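Local structure of VompD (4LGO) at residues Val38-Val43 with Asn63-Asp68; Glu47-Ser52 with Ile72-Arg77. The protein is a trimeric autotransporter adhesin of the Bartonella quintana outer membrane, and probably mediates attachment to surfaces through its exported N-terminal portion, of which this chain is one domain. All coordinates share one frame; numbering follows the deposited sequence.

Interaction 1 (Val38-Val43 with Asn63-Asp68)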
# COMPACT_ATOMS: atom_id res chain seq x y z
N VAL A 38 9.43 -24.71 -19.39
CA VAL A 38 9.51 -23.30 -19.01
C VAL A 38 8.89 -23.18 -17.62
O VAL A 38 7.79 -23.70 -17.42
CB VAL A 38 8.75 -22.40 -20.00
CG1 VAL A 38 8.76 -20.93 -19.59
CG2 VAL A 38 9.35 -22.57 -21.40
N LYS A 39 9.61 -22.57 -16.67
CA LYS A 39 9.07 -22.35 -15.33
C LYS A 39 8.78 -20.89 -15.08
O LYS A 39 9.62 -20.04 -15.37
CB LYS A 39 10.04 -22.82 -14.25
N PHE A 40 7.61 -20.61 -14.52
CA PHE A 40 7.29 -19.31 -13.97
C PHE A 40 7.22 -19.47 -12.46
O PHE A 40 6.58 -20.40 -11.94
CB PHE A 40 5.92 -18.77 -14.38
CG PHE A 40 5.75 -18.42 -15.84
CD1 PHE A 40 6.77 -18.46 -16.77
CD2 PHE A 40 4.47 -18.06 -16.27
CE1 PHE A 40 6.52 -18.14 -18.11
CE2 PHE A 40 4.22 -17.73 -17.58
CZ PHE A 40 5.24 -17.77 -18.51
N VAL A 41 7.84 -18.53 -11.74
CA VAL A 41 7.84 -18.60 -10.30
C VAL A 41 7.58 -17.23 -9.67
O VAL A 41 8.05 -16.20 -10.16
CB VAL A 41 9.13 -19.21 -9.74
CG1 VAL A 41 9.36 -20.64 -10.24
CG2 VAL A 41 10.31 -18.31 -9.99
N GLY A 42 6.79 -17.23 -8.61
CA GLY A 42 6.65 -16.03 -7.78
C GLY A 42 7.76 -16.05 -6.76
O GLY A 42 7.93 -17.04 -6.06
N VAL A 43 8.48 -14.95 -6.64
CA VAL A 43 9.59 -14.82 -5.71
C VAL A 43 9.08 -14.57 -4.30
O VAL A 43 8.18 -13.78 -4.09
CB VAL A 43 10.49 -13.64 -6.14
CG1 VAL A 43 11.64 -13.40 -5.14
CG2 VAL A 43 11.04 -13.89 -7.54
N ASN A 63 -5.91 -24.24 -19.67
CA ASN A 63 -4.58 -23.68 -19.80
C ASN A 63 -4.50 -22.19 -19.41
O ASN A 63 -3.71 -21.45 -19.98
CB ASN A 63 -4.01 -23.88 -21.22
CG ASN A 63 -3.79 -25.33 -21.57
OD1 ASN A 63 -3.80 -26.21 -20.71
ND2 ASN A 63 -3.60 -25.61 -22.86
N GLU A 64 -5.33 -21.77 -18.46
CA GLU A 64 -5.27 -20.40 -17.96
C GLU A 64 -4.16 -20.26 -16.90
O GLU A 64 -4.15 -20.98 -15.90
CB GLU A 64 -6.61 -19.96 -17.37
CG GLU A 64 -7.72 -19.89 -18.40
CD GLU A 64 -9.04 -19.44 -17.81
OE1 GLU A 64 -9.08 -19.16 -16.60
OE2 GLU A 64 -10.00 -19.34 -18.57
N VAL A 65 -3.23 -19.34 -17.14
CA VAL A 65 -2.24 -18.96 -16.15
C VAL A 65 -2.75 -17.65 -15.56
O VAL A 65 -2.88 -16.64 -16.28
CB VAL A 65 -0.85 -18.76 -16.78
CG1 VAL A 65 0.20 -18.51 -15.71
CG2 VAL A 65 -0.45 -19.98 -17.61
N LYS A 66 -3.08 -17.68 -14.27
CA LYS A 66 -3.73 -16.57 -13.57
C LYS A 66 -2.73 -15.80 -12.72
O LYS A 66 -1.97 -16.41 -11.97
CB LYS A 66 -4.83 -17.10 -12.66
CG LYS A 66 -5.89 -17.92 -13.40
CD LYS A 66 -6.76 -18.74 -12.47
CE LYS A 66 -7.46 -17.89 -11.44
NZ LYS A 66 -8.33 -18.69 -10.52
N PHE A 67 -2.75 -14.48 -12.85
CA PHE A 67 -1.84 -13.56 -12.15
C PHE A 67 -2.65 -12.65 -11.24
O PHE A 67 -3.62 -12.03 -11.68
CB PHE A 67 -1.09 -12.65 -13.13
CG PHE A 67 -0.08 -13.37 -14.00
CD1 PHE A 67 -0.49 -14.08 -15.12
CD2 PHE A 67 1.26 -13.38 -13.67
CE1 PHE A 67 0.42 -14.76 -15.91
CE2 PHE A 67 2.19 -14.04 -14.47
CZ PHE A 67 1.77 -14.72 -15.59
N ASP A 68 -2.22 -12.54 -9.98
CA ASP A 68 -2.87 -11.68 -9.00
C ASP A 68 -1.82 -11.23 -8.02
O ASP A 68 -0.65 -11.65 -8.09
CB ASP A 68 -4.00 -12.44 -8.27
CG ASP A 68 -5.04 -11.51 -7.61
OD1 ASP A 68 -4.92 -10.27 -7.65
OD2 ASP A 68 -6.05 -12.03 -7.12
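Phe40 and Val65 mark the closest approach of strands 38-42 and 64-68, yet their CA atoms lie 9.8 Å apart and no hydrogen bond joins the two backbones. The strands belong to the same chain but are not sheet neighbours here, and what links them directly is side-chain contact. Phe40 points its CB at the other strand. The plane of its ring nearly contains the bond from CB to CA (chi2 -5°), and the CD2 corner leads. CG1 of Val65, which stands anti to the backbone N, meets that corner at the ring edge and near its plane, 4.3 Å from CD2. Phe67 arrives differently: its CB does not aim at strand 38-42, but the end of its ring swings inward, bringing CZ to 4.3 Å from CD2 of Phe40. That approach is oblique, and the CD2 side of the Phe40 ring, with CE2 just behind, serves both partners.

The hairpin 55-59/64-69 forms within the chain, while parallel ladders to other copies of the protein carry the sheet on across the interfaces. Phe40 also packs on Val65 of the third subunit. Phe67 meets its counterparts in both neighbouring subunits, edge-to-face with the one in the third. The contact is thus a worked example of packing inside a shared trimer core. Buried and wholly apolar, it rests on loose van der Waals packing with no directional bond, so the spacing is probably set largely by the ladders to neighbouring subunits.

Interaction 2 (Glu47-Ser52 with Ile72-Arg77); sequences EGNEDS and IIRVKR
Arg74 reaches Asn49 and Ser52 because its CG sits anti to the carbonyl carbon (chi1 -73°) and the chain then runs extended to NE, while Asn49 turns its CG anti to the backbone N (chi1 -177°). The receiving element is a type I beta turn, Asn49 to Ser52, in the loop between strands 37-42 and 55-59, and it illustrates a turn braced by its own side chains that also receives a charged group. Asn49 OD1 accepts the backbone N of Asp51 at 2.9 Å, forming an Asx turn with the donor above the amide carbonyl plane. Asn49 O takes two donors from Ser52, its backbone N and its hydroxyl. Ser52 OG lies 2.7 Å from Asn49 O.

One face of the Arg74 guanidinium lies against this turn. Ser52 CB sits 3.7 Å from NH1, and Asn49 ND2 lies the same 3.7 Å from NH2, with the amide and guanidinium planes 73° apart. These are packing contacts, not hydrogen bonds. On the opposite face Ile72 CG2 sits 3.5 Å above the guanidinium plane, toward its rim. Ile72-Arg74 pair in a parallel ladder with the second subunit, so the turn packs on an intersubunit strand. At the edge of the guanidinium, in its plane, one water accepts from Arg74 NH1 at 3.0 Å and donates to Asp51 O at 2.9 Å.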
# COMPACT_ATOMS: atom_id res chain seq x y z
N GLU A 47 12.51 -14.66 2.87
CA GLU A 47 13.33 -15.88 2.63
C GLU A 47 12.70 -17.25 2.87
O GLU A 47 12.69 -18.11 1.97
CB GLU A 47 14.61 -15.82 3.48
N GLY A 48 12.21 -17.47 4.09
CA GLY A 48 11.73 -18.79 4.50
C GLY A 48 10.22 -18.97 4.52
O GLY A 48 9.73 -20.03 4.89
N ASN A 49 9.49 -17.92 4.11
CA ASN A 49 8.04 -17.87 4.21
C ASN A 49 7.44 -18.14 2.84
O ASN A 49 7.41 -17.26 1.95
CB ASN A 49 7.59 -16.49 4.73
CG ASN A 49 6.09 -16.39 4.92
OD1 ASN A 49 5.34 -17.30 4.58
ND2 ASN A 49 5.64 -15.26 5.48
N GLU A 50 6.96 -19.37 2.68
CA GLU A 50 6.31 -19.81 1.45
C GLU A 50 5.08 -18.99 1.08
O GLU A 50 4.73 -18.88 -0.10
CB GLU A 50 5.92 -21.30 1.58
CG GLU A 50 5.82 -22.01 0.24
CD GLU A 50 7.13 -22.05 -0.52
OE1 GLU A 50 8.22 -21.99 0.12
OE2 GLU A 50 7.07 -22.14 -1.76
N ASP A 51 4.44 -18.40 2.08
CA ASP A 51 3.24 -17.60 1.86
C ASP A 51 3.54 -16.12 1.54
O ASP A 51 2.63 -15.31 1.55
CB ASP A 51 2.33 -17.68 3.08
CG ASP A 51 1.87 -19.10 3.39
OD1 ASP A 51 2.01 -20.00 2.52
OD2 ASP A 51 1.37 -19.31 4.52
N SER A 52 4.80 -15.78 1.27
CA SER A 52 5.18 -14.39 1.04
C SER A 52 5.49 -14.02 -0.43
O SER A 52 6.19 -13.05 -0.67
CB SER A 52 6.38 -14.05 1.91
OG SER A 52 7.56 -14.66 1.40
N ILE A 72 -1.57 -10.39 1.06
CA ILE A 72 -0.60 -9.60 1.83
C ILE A 72 0.58 -9.32 0.92
O ILE A 72 1.24 -10.24 0.45
CB ILE A 72 -0.14 -10.37 3.11
CG1 ILE A 72 -1.34 -10.73 3.98
CG2 ILE A 72 0.89 -9.58 3.92
CD1 ILE A 72 -1.00 -11.65 5.14
N ILE A 73 0.83 -8.04 0.63
CA ILE A 73 2.01 -7.66 -0.12
C ILE A 73 3.03 -6.97 0.79
O ILE A 73 2.66 -6.26 1.72
CB ILE A 73 1.71 -6.80 -1.37
CG1 ILE A 73 0.98 -5.47 -1.03
CG2 ILE A 73 0.92 -7.62 -2.39
CD1 ILE A 73 0.91 -4.50 -2.19
N ARG A 74 4.30 -7.25 0.51
CA ARG A 74 5.43 -6.78 1.29
C ARG A 74 6.33 -5.95 0.37
O ARG A 74 6.90 -6.46 -0.62
CB ARG A 74 6.18 -8.00 1.92
CG ARG A 74 5.44 -8.66 3.06
CD ARG A 74 6.04 -10.03 3.39
NE ARG A 74 5.37 -10.68 4.54
CZ ARG A 74 4.30 -11.47 4.47
NH1 ARG A 74 3.75 -11.79 3.31
NH2 ARG A 74 3.80 -12.01 5.59
N VAL A 75 6.43 -4.67 0.69
CA VAL A 75 7.19 -3.72 -0.12
C VAL A 75 7.99 -2.82 0.82
O VAL A 75 7.90 -2.93 2.04
CB VAL A 75 6.25 -2.86 -1.03
CG1 VAL A 75 5.44 -3.76 -1.99
CG2 VAL A 75 5.33 -1.98 -0.20
N LYS A 76 8.79 -1.91 0.25
CA LYS A 76 9.43 -0.92 1.11
C LYS A 76 8.73 0.43 1.01
O LYS A 76 8.75 1.18 1.98
CB LYS A 76 10.88 -0.78 0.74
CG LYS A 76 11.61 -2.14 0.86
CD LYS A 76 12.74 -2.09 1.78
CE LYS A 76 13.46 -3.44 1.87
NZ LYS A 76 14.92 -3.14 1.94
N ARG A 77 8.11 0.72 -0.14
CA ARG A 77 7.45 2.02 -0.33
C ARG A 77 6.23 1.88 -1.22
O ARG A 77 6.27 1.16 -2.21
CB ARG A 77 8.37 3.00 -1.03
CG ARG A 77 9.70 3.33 -0.36
CD ARG A 77 9.59 4.59 0.48
NE ARG A 77 9.56 5.79 -0.36
CZ ARG A 77 8.47 6.48 -0.68
NH1 ARG A 77 7.25 6.15 -0.24
NH2 ARG A 77 8.60 7.55 -1.45
O HOH W 1 1.50 -13.68 3.69

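Overall arrangement
From the N terminus, the chain enters interaction 1 with strand 37-42 and then runs on into the loop holding 47-52, the first half of interaction 2. The hairpin of strands 55-59 and 64-69 follows, and its second strand closes interaction 1; strand 72-74 soon afterwards closes interaction 2. Each closure spans 19 intervening residues, and the two cross, since their segments alternate along the chain. Their centres lie about 17 Å apart. Interaction 1 joins strand 37-42 to the hairpin within the apolar trimer core, whereas interaction 2 ties the loop between strands 37-42 and 55-59 to the strand leading into the five-stranded sheet. Both touch the third subunit.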